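Long-range contact in glutamine cyclotransferase (Zymomonas mobilis, PDB 3NOL), which catalyses the cyclisation of N-terminal glutamine to pyroglutamate, as a calcium-containing bacterial glutaminyl cyclase of the beta-propeller type: residues R86-I99 with L102-I114. Numbering follows the deposited sequence.
Sequences RYFGEGISDWKDKI and LTWKNGLGFVWNI
Two successive beta hairpins of one propeller blade share the inner strand 98-103, which has 89-95 along one edge and 108-113 along the other: E90 and G91 bond to L102 in the first hairpin, and I99 pairs with W112 in the second. On the first hairpin, E90 N donates to L102 O and L102 N returns a bond to G91 O, both 2.9 Å long. On the second, I99 and W112 form a hydrogen-bonded antiparallel pair, and I99 CG2 rests against W112 CE3 on the face they share. There I99 CG1 also meets I114 CD1 at 3.7 Å, the two side chains crossing at about a right angle.

The approach to the blade, 86-88, is held by W104 and N106 in the loop that joins strands 98-103 and 108-113. W104 N reaches F88 O at 2.7 Å, and N106 ND2 donates to R86 O at 3.0 Å in an almost straight bond (168°) lying in the plane of its own amide. With CG anti to the carbonyl carbon (chi1 -59°), N106 also brings OD1 to a water shared with K105 N, and to a weak bond from F88 N. An alanine here would take both amide atoms away, and R86 O and the water would probably lose their mates, leaving the backbone at R86 freer to move. Alongside, F110 points its edge at the face of Y87, planes 84° apart and CZ over the ring centre; R86 CB covers the opposite face. Strand 119-124 completes the sheet beyond 108-113, giving the four-stranded antiparallel meander typical of a beta-propeller blade.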
ATOM      1  N   ARG A  86      11.240  19.360   1.403  1.00 17.73           N
ATOM      2  CA  ARG A  86       9.897  19.979   1.534  1.00 18.48           C
ATOM      3  C   ARG A  86       8.743  18.975   1.466  1.00 17.82           C
ATOM      4  O   ARG A  86       7.637  19.270   1.921  1.00 18.11           O
ATOM      5  CB  ARG A  86       9.680  21.053   0.457  1.00 18.89           C
ATOM      6  CG  ARG A  86      10.410  22.360   0.729  1.00 22.72           C
ATOM      7  CD  ARG A  86       9.621  23.540   0.199  1.00 28.76           C
ATOM      8  NE  ARG A  86       9.593  23.569  -1.261  1.00 33.24           N
ATOM      9  CZ  ARG A  86       8.636  24.137  -1.993  1.00 35.40           C
ATOM     10  NH1 ARG A  86       8.721  24.112  -3.317  1.00 36.66           N
ATOM     11  NH2 ARG A  86       7.594  24.726  -1.411  1.00 36.74           N
ATOM     12  N   TYR A  87       9.021  17.800   0.898  1.00 17.21           N
ATOM     13  CA  TYR A  87       8.000  16.795   0.606  1.00 16.61           C
ATOM     14  C   TYR A  87       8.211  15.548   1.429  1.00 16.16           C
ATOM     15  O   TYR A  87       9.342  15.186   1.754  1.00 16.83           O
ATOM     16  CB  TYR A  87       8.029  16.444  -0.882  1.00 17.39           C
ATOM     17  CG  TYR A  87       7.988  17.686  -1.731  1.00 17.95           C
ATOM     18  CD1 TYR A  87       9.130  18.140  -2.391  1.00 20.65           C
ATOM     19  CD2 TYR A  87       6.821  18.458  -1.800  1.00 19.56           C
ATOM     20  CE1 TYR A  87       9.099  19.316  -3.148  1.00 20.12           C
ATOM     21  CE2 TYR A  87       6.778  19.624  -2.539  1.00 20.03           C
ATOM     22  CZ  TYR A  87       7.914  20.051  -3.206  1.00 20.30           C
ATOM     23  OH  TYR A  87       7.857  21.217  -3.930  1.00 20.98           O
ATOM     24  N   PHE A  88       7.111  14.900   1.790  1.00 14.50           N
ATOM     25  CA  PHE A  88       7.219  13.604   2.413  1.00 13.30           C
ATOM     26  C   PHE A  88       6.273  12.645   1.714  1.00 12.36           C
ATOM     27  O   PHE A  88       5.062  12.866   1.726  1.00 12.54           O
ATOM     28  CB  PHE A  88       6.907  13.672   3.903  1.00 13.31           C
ATOM     29  CG  PHE A  88       7.383  12.460   4.649  1.00 13.65           C
ATOM     30  CD1 PHE A  88       6.597  11.302   4.680  1.00 15.30           C
ATOM     31  CD2 PHE A  88       8.629  12.449   5.265  1.00 12.98           C
ATOM     32  CE1 PHE A  88       7.048  10.162   5.326  1.00 15.88           C
ATOM     33  CE2 PHE A  88       9.090  11.290   5.916  1.00 13.09           C
ATOM     34  CZ  PHE A  88       8.299  10.158   5.942  1.00 14.66           C
ATOM     35  N   GLY A  89       6.821  11.597   1.119  1.00 10.94           N
ATOM     36  CA  GLY A  89       6.037  10.705   0.271  1.00  9.87           C
ATOM     37  C   GLY A  89       5.125   9.775   1.058  1.00  9.17           C
ATOM     38  O   GLY A  89       5.463   9.352   2.175  1.00  9.46           O
ATOM     39  N   GLU A  90       3.971   9.460   0.462  1.00  7.69           N
ATOM     40  CA  GLU A  90       3.060   8.439   0.996  1.00  7.75           C
ATOM     41  C   GLU A  90       2.818   7.357  -0.060  1.00  7.14           C
ATOM     42  O   GLU A  90       3.788   6.820  -0.595  1.00  7.33           O
ATOM     43  CB  GLU A  90       1.781   9.055   1.548  1.00  7.60           C
ATOM     44  CG  GLU A  90       2.056  10.049   2.679  1.00  8.87           C
ATOM     45  CD  GLU A  90       2.608   9.388   3.942  1.00  9.99           C
ATOM     46  OE1 GLU A  90       2.396   8.172   4.113  1.00  9.54           O
ATOM     47  OE2 GLU A  90       3.249  10.109   4.755  1.00 12.54           O
ATOM     48  N   GLY A  91       1.563   7.025  -0.350  1.00  5.76           N
ATOM     49  CA  GLY A  91       1.276   5.925  -1.290  1.00  5.67           C
ATOM     50  C   GLY A  91       1.875   6.081  -2.666  1.00  5.37           C
ATOM     51  O   GLY A  91       2.059   7.201  -3.148  1.00  6.15           O
ATOM     52  N   ILE A  92       2.236   4.950  -3.272  1.00  5.16           N
ATOM     53  CA  ILE A  92       2.664   4.956  -4.666  1.00  5.84           C
ATOM     54  C   ILE A  92       1.954   3.828  -5.408  1.00  5.46           C
ATOM     55  O   ILE A  92       1.589   2.800  -4.820  1.00  5.16           O
ATOM     56  CB  ILE A  92       4.217   4.834  -4.839  1.00  5.24           C
ATOM     57  CG1 ILE A  92       4.768   3.559  -4.148  1.00  6.22           C
ATOM     58  CG2 ILE A  92       4.908   6.097  -4.342  1.00  6.27           C
ATOM     59  CD1 ILE A  92       6.218   3.225  -4.502  1.00  7.27           C
ATOM     60  N   SER A  93       1.790   4.022  -6.710  1.00  7.14           N
ATOM     61  CA  SER A  93       1.214   2.995  -7.575  1.00  6.82           C
ATOM     62  C   SER A  93       1.785   3.186  -8.963  1.00  7.23           C
ATOM     63  O   SER A  93       2.059   4.330  -9.386  1.00  7.60           O
ATOM     64  CB  SER A  93      -0.313   3.112  -7.630  1.00  8.36           C
ATOM     65  OG  SER A  93      -0.865   2.144  -8.533  1.00 10.14           O
ATOM     66  N   ASP A  94       1.977   2.071  -9.658  1.00  6.96           N
ATOM     67  CA  ASP A  94       2.257   2.133 -11.100  1.00  7.70           C
ATOM     68  C   ASP A  94       1.014   2.646 -11.843  1.00  7.98           C
ATOM     69  O   ASP A  94      -0.139   2.516 -11.379  1.00  7.47           O
ATOM     70  CB  ASP A  94       2.646   0.764 -11.667  1.00  7.70           C
ATOM     71  CG  ASP A  94       1.563  -0.280 -11.443  1.00 10.60           C
ATOM     72  OD1 ASP A  94       1.186  -0.456 -10.275  1.00 10.83           O
ATOM     73  OD2 ASP A  94       1.062  -0.907 -12.425  1.00 12.82           O
ATOM     74  N   TRP A  95       1.273   3.236 -13.005  1.00  7.97           N
ATOM     75  CA  TRP A  95       0.229   3.472 -13.990  1.00  8.23           C
ATOM     76  C   TRP A  95       0.923   3.442 -15.347  1.00  8.43           C
ATOM     77  O   TRP A  95       1.807   4.258 -15.614  1.00  8.16           O
ATOM     78  CB  TRP A  95      -0.530   4.804 -13.791  1.00  8.50           C
ATOM     79  CG  TRP A  95      -1.577   4.900 -14.835  1.00  8.68           C
ATOM     80  CD1 TRP A  95      -1.513   5.581 -16.023  1.00  9.24           C
ATOM     81  CD2 TRP A  95      -2.804   4.182 -14.845  1.00  7.81           C
ATOM     82  NE1 TRP A  95      -2.666   5.369 -16.758  1.00  8.61           N
ATOM     83  CE2 TRP A  95      -3.469   4.499 -16.060  1.00  9.55           C
ATOM     84  CE3 TRP A  95      -3.428   3.316 -13.928  1.00  8.55           C
ATOM     85  CZ2 TRP A  95      -4.729   3.970 -16.387  1.00 10.95           C
ATOM     86  CZ3 TRP A  95      -4.675   2.764 -14.260  1.00  9.66           C
ATOM     87  CH2 TRP A  95      -5.324   3.118 -15.477  1.00 10.14           C
ATOM     88  N   LYS A  96       0.554   2.465 -16.176  1.00  8.51           N
ATOM     89  CA  LYS A  96       1.259   2.257 -17.442  1.00  9.86           C
ATOM     90  C   LYS A  96       2.769   2.219 -17.156  1.00  9.12           C
ATOM     91  O   LYS A  96       3.211   1.424 -16.319  1.00  9.05           O
ATOM     92  CB  LYS A  96       0.858   3.325 -18.483  1.00  9.29           C
ATOM     93  CG  LYS A  96      -0.647   3.224 -18.875  1.00 10.38           C
ATOM     94  CD  LYS A  96      -1.082   4.331 -19.819  1.00 10.98           C
ATOM     95  CE  LYS A  96      -2.533   4.124 -20.239  1.00 11.65           C
ATOM     96  NZ  LYS A  96      -3.005   5.212 -21.158  1.00 12.01           N
ATOM     97  N   ASP A  97       3.551   3.078 -17.805  1.00  9.29           N
ATOM     98  CA  ASP A  97       5.011   3.063 -17.604  1.00 10.40           C
ATOM     99  C   ASP A  97       5.451   4.190 -16.660  1.00  9.66           C
ATOM    100  O   ASP A  97       6.585   4.684 -16.713  1.00 10.35           O
ATOM    101  CB  ASP A  97       5.758   3.096 -18.955  1.00 10.51           C
ATOM    102  CG  ASP A  97       5.359   4.279 -19.824  1.00 13.53           C
ATOM    103  OD1 ASP A  97       4.368   4.957 -19.492  1.00 13.69           O
ATOM    104  OD2 ASP A  97       6.041   4.519 -20.863  1.00 16.41           O
ATOM    105  N   LYS A  98       4.534   4.573 -15.772  1.00  9.34           N
ATOM    106  CA  LYS A  98       4.773   5.617 -14.779  1.00  7.88           C
ATOM    107  C   LYS A  98       4.604   5.084 -13.359  1.00  8.34           C
ATOM    108  O   LYS A  98       3.987   4.034 -13.147  1.00  7.04           O
ATOM    109  CB  LYS A  98       3.785   6.774 -14.985  1.00  9.58           C
ATOM    110  CG  LYS A  98       3.689   7.272 -16.415  1.00 11.71           C
ATOM    111  CD  LYS A  98       4.894   8.116 -16.768  1.00 17.28           C
ATOM    112  CE  LYS A  98       4.697   8.869 -18.087  1.00 18.82           C
ATOM    113  NZ  LYS A  98       5.491   8.287 -19.189  1.00 21.55           N
ATOM    114  N   ILE A  99       5.137   5.831 -12.400  1.00  7.59           N
ATOM    115  CA  ILE A  99       4.768   5.646 -10.996  1.00  8.55           C
ATOM    116  C   ILE A  99       4.155   6.968 -10.557  1.00  8.26           C
ATOM    117  O   ILE A  99       4.653   8.058 -10.926  1.00  8.21           O
ATOM    118  CB  ILE A  99       5.977   5.265 -10.116  1.00  8.70           C
ATOM    119  CG1 ILE A  99       6.550   3.913 -10.585  1.00 10.86           C
ATOM    120  CG2 ILE A  99       5.583   5.255  -8.595  1.00  9.26           C
ATOM    121  CD1 ILE A  99       7.757   3.454  -9.791  1.00 11.92           C
ATOM    122  N   LEU A 102       1.741   9.991  -3.779  1.00  7.10           N
ATOM    123  CA  LEU A 102       1.103  10.971  -2.900  1.00  7.22           C
ATOM    124  C   LEU A 102       2.096  11.552  -1.886  1.00  7.58           C
ATOM    125  O   LEU A 102       3.231  11.080  -1.774  1.00  7.00           O
ATOM    126  CB  LEU A 102      -0.060  10.300  -2.159  1.00  6.59           C
ATOM    127  CG  LEU A 102      -1.075   9.581  -3.082  1.00  6.37           C
ATOM    128  CD1 LEU A 102      -2.151   8.919  -2.220  1.00  9.62           C
ATOM    129  CD2 LEU A 102      -1.658  10.553  -4.147  1.00  7.75           C
ATOM    130  N   THR A 103       1.667  12.585  -1.164  1.00  7.94           N
ATOM    131  CA  THR A 103       2.512  13.191  -0.109  1.00  9.01           C
ATOM    132  C   THR A 103       1.745  13.286   1.214  1.00 10.20           C
ATOM    133  O   THR A 103       0.515  13.186   1.232  1.00 10.57           O
ATOM    134  CB  THR A 103       3.031  14.597  -0.475  1.00  9.18           C
ATOM    135  OG1 THR A 103       1.913  15.444  -0.711  1.00  7.69           O
ATOM    136  CG2 THR A 103       3.954  14.559  -1.748  1.00  9.46           C
ATOM    137  N   TRP A 104       2.493  13.505   2.297  1.00 11.82           N
ATOM    138  CA  TRP A 104       1.970  13.471   3.659  1.00 13.86           C
ATOM    139  C   TRP A 104       1.058  14.680   3.930  1.00 15.11           C
ATOM    140  O   TRP A 104      -0.122  14.513   4.229  1.00 16.41           O
ATOM    141  CB  TRP A 104       3.134  13.430   4.657  1.00 14.48           C
ATOM    142  CG  TRP A 104       2.732  13.136   6.083  1.00 14.69           C
ATOM    143  CD1 TRP A 104       1.776  12.262   6.509  1.00 15.51           C
ATOM    144  CD2 TRP A 104       3.316  13.702   7.262  1.00 13.73           C
ATOM    145  NE1 TRP A 104       1.722  12.251   7.887  1.00 15.09           N
ATOM    146  CE2 TRP A 104       2.659  13.127   8.371  1.00 14.79           C
ATOM    147  CE3 TRP A 104       4.332  14.643   7.484  1.00 14.54           C
ATOM    148  CZ2 TRP A 104       2.980  13.461   9.685  1.00 15.24           C
ATOM    149  CZ3 TRP A 104       4.657  14.975   8.801  1.00 15.62           C
ATOM    150  CH2 TRP A 104       3.976  14.384   9.879  1.00 15.60           C
ATOM    151  N   LYS A 105       1.616  15.879   3.780  1.00 15.90           N
ATOM    152  CA  LYS A 105       0.913  17.115   4.120  1.00 16.74           C
ATOM    153  C   LYS A 105       0.940  18.189   3.016  1.00 16.63           C
ATOM    154  O   LYS A 105       0.461  19.310   3.225  1.00 16.86           O
ATOM    155  CB  LYS A 105       1.518  17.696   5.400  1.00 16.87           C
ATOM    156  CG  LYS A 105       1.368  16.819   6.633  1.00 19.87           C
ATOM    157  CD  LYS A 105      -0.062  16.312   6.809  1.00 21.07           C
ATOM    158  CE  LYS A 105      -0.535  16.519   8.235  1.00 24.41           C
ATOM    159  NZ  LYS A 105       0.512  16.192   9.219  1.00 26.86           N
ATOM    160  N   ASN A 106       1.474  17.837   1.851  1.00 15.46           N
ATOM    161  CA  ASN A 106       1.694  18.800   0.770  1.00 15.55           C
ATOM    162  C   ASN A 106       0.450  19.076  -0.090  1.00 15.08           C
ATOM    163  O   ASN A 106       0.410  20.077  -0.820  1.00 15.79           O
ATOM    164  CB  ASN A 106       2.864  18.347  -0.119  1.00 15.55           C
ATOM    165  CG  ASN A 106       4.174  18.205   0.648  1.00 16.26           C
ATOM    166  OD1 ASN A 106       4.555  17.101   1.061  1.00 16.53           O
ATOM    167  ND2 ASN A 106       4.882  19.332   0.837  1.00 16.74           N
ATOM    168  N   GLY A 107      -0.545  18.182  -0.034  1.00 14.33           N
ATOM    169  CA  GLY A 107      -1.729  18.282  -0.892  1.00 13.72           C
ATOM    170  C   GLY A 107      -1.361  18.168  -2.370  1.00 13.48           C
ATOM    171  O   GLY A 107      -2.049  18.689  -3.258  1.00 13.37           O
ATOM    172  N   LEU A 108      -0.247  17.498  -2.624  1.00 12.68           N
ATOM    173  CA  LEU A 108       0.142  17.269  -3.998  1.00 12.85           C
ATOM    174  C   LEU A 108       0.794  15.921  -4.175  1.00 11.79           C
ATOM    175  O   LEU A 108       1.173  15.245  -3.199  1.00 10.94           O
ATOM    176  CB  LEU A 108       0.996  18.408  -4.530  1.00 13.32           C
ATOM    177  CG  LEU A 108       2.337  18.677  -3.841  1.00 14.09           C
ATOM    178  CD1 LEU A 108       3.394  17.756  -4.359  1.00 17.31           C
ATOM    179  CD2 LEU A 108       2.703  20.126  -4.165  1.00 18.55           C
ATOM    180  N   GLY A 109       0.834  15.504  -5.430  1.00 10.74           N
ATOM    181  CA  GLY A 109       1.435  14.263  -5.795  1.00  9.39           C
ATOM    182  C   GLY A 109       2.382  14.468  -6.960  1.00  9.17           C
ATOM    183  O   GLY A 109       2.496  15.575  -7.507  1.00  8.64           O
ATOM    184  N   PHE A 110       3.059  13.387  -7.326  1.00  8.77           N
ATOM    185  CA  PHE A 110       4.081  13.413  -8.369  1.00  8.38           C
ATOM    186  C   PHE A 110       3.860  12.266  -9.318  1.00  7.96           C
ATOM    187  O   PHE A 110       3.207  11.288  -8.964  1.00  8.43           O
ATOM    188  CB  PHE A 110       5.487  13.293  -7.755  1.00  8.80           C
ATOM    189  CG  PHE A 110       5.833  14.426  -6.822  1.00 10.05           C
ATOM    190  CD1 PHE A 110       5.868  14.225  -5.443  1.00 11.26           C
ATOM    191  CD2 PHE A 110       6.104  15.700  -7.336  1.00 12.49           C
ATOM    192  CE1 PHE A 110       6.196  15.290  -4.572  1.00 11.91           C
ATOM    193  CE2 PHE A 110       6.418  16.775  -6.493  1.00 13.12           C
ATOM    194  CZ  PHE A 110       6.449  16.576  -5.100  1.00 12.32           C
ATOM    195  N   VAL A 111       4.403  12.404 -10.525  1.00  7.08           N
ATOM    196  CA  VAL A 111       4.454  11.313 -11.471  1.00  7.51           C
ATOM    197  C   VAL A 111       5.898  11.185 -11.929  1.00  8.36           C
ATOM    198  O   VAL A 111       6.515  12.187 -12.300  1.00  7.55           O
ATOM    199  CB  VAL A 111       3.557  11.555 -12.721  1.00  7.32           C
ATOM    200  CG1 VAL A 111       3.636  10.332 -13.643  1.00  7.84           C
ATOM    201  CG2 VAL A 111       2.087  11.868 -12.318  1.00  7.74           C
ATOM    202  N   TRP A 112       6.424   9.960 -11.846  1.00  8.35           N
ATOM    203  CA  TRP A 112       7.782   9.645 -12.327  1.00  8.69           C
ATOM    204  C   TRP A 112       7.754   8.614 -13.454  1.00  8.89           C
ATOM    205  O   TRP A 112       6.889   7.704 -13.480  1.00  8.33           O
ATOM    206  CB  TRP A 112       8.666   9.130 -11.166  1.00  8.94           C
ATOM    207  CG  TRP A 112       8.736  10.011  -9.916  1.00  9.28           C
ATOM    208  CD1 TRP A 112       9.629  11.036  -9.670  1.00 10.37           C
ATOM    209  CD2 TRP A 112       7.956   9.867  -8.717  1.00  9.45           C
ATOM    210  NE1 TRP A 112       9.421  11.553  -8.404  1.00 11.81           N
ATOM    211  CE2 TRP A 112       8.394  10.866  -7.805  1.00 10.08           C
ATOM    212  CE3 TRP A 112       6.911   9.006  -8.333  1.00 10.50           C
ATOM    213  CZ2 TRP A 112       7.822  11.027  -6.527  1.00  9.85           C
ATOM    214  CZ3 TRP A 112       6.340   9.164  -7.067  1.00 10.68           C
ATOM    215  CH2 TRP A 112       6.811  10.164  -6.168  1.00  9.62           C
ATOM    216  N   ASN A 113       8.691   8.754 -14.397  1.00  9.57           N
ATOM    217  CA  ASN A 113       8.932   7.676 -15.356  1.00 10.75           C
ATOM    218  C   ASN A 113       9.509   6.476 -14.619  1.00 11.51           C
ATOM    219  O   ASN A 113      10.424   6.618 -13.811  1.00 11.54           O
ATOM    220  CB  ASN A 113       9.899   8.119 -16.459  1.00 11.29           C
ATOM    221  CG  ASN A 113       9.282   9.110 -17.442  1.00 12.89           C
ATOM    222  OD1 ASN A 113      10.010   9.790 -18.172  1.00 18.40           O
ATOM    223  ND2 ASN A 113       7.965   9.201 -17.473  1.00 11.65           N
ATOM    224  N   ILE A 114       8.995   5.282 -14.897  1.00 12.38           N
ATOM    225  CA  ILE A 114       9.456   4.107 -14.158  1.00 13.95           C
ATOM    226  C   ILE A 114      10.930   3.733 -14.433  1.00 13.31           C
ATOM    227  O   ILE A 114      11.614   3.242 -13.526  1.00 13.47           O
ATOM    228  CB  ILE A 114       8.486   2.880 -14.272  1.00 14.76           C
ATOM    229  CG1 ILE A 114       8.754   1.907 -13.111  1.00 16.94           C
ATOM    230  CG2 ILE A 114       8.614   2.224 -15.627  1.00 16.30           C
ATOM    231  CD1 ILE A 114       7.553   1.075 -12.673  1.00 20.00           C
TER
HETATM  232  O   HOH W   1       4.504  16.189   3.505  1.00 23.00           O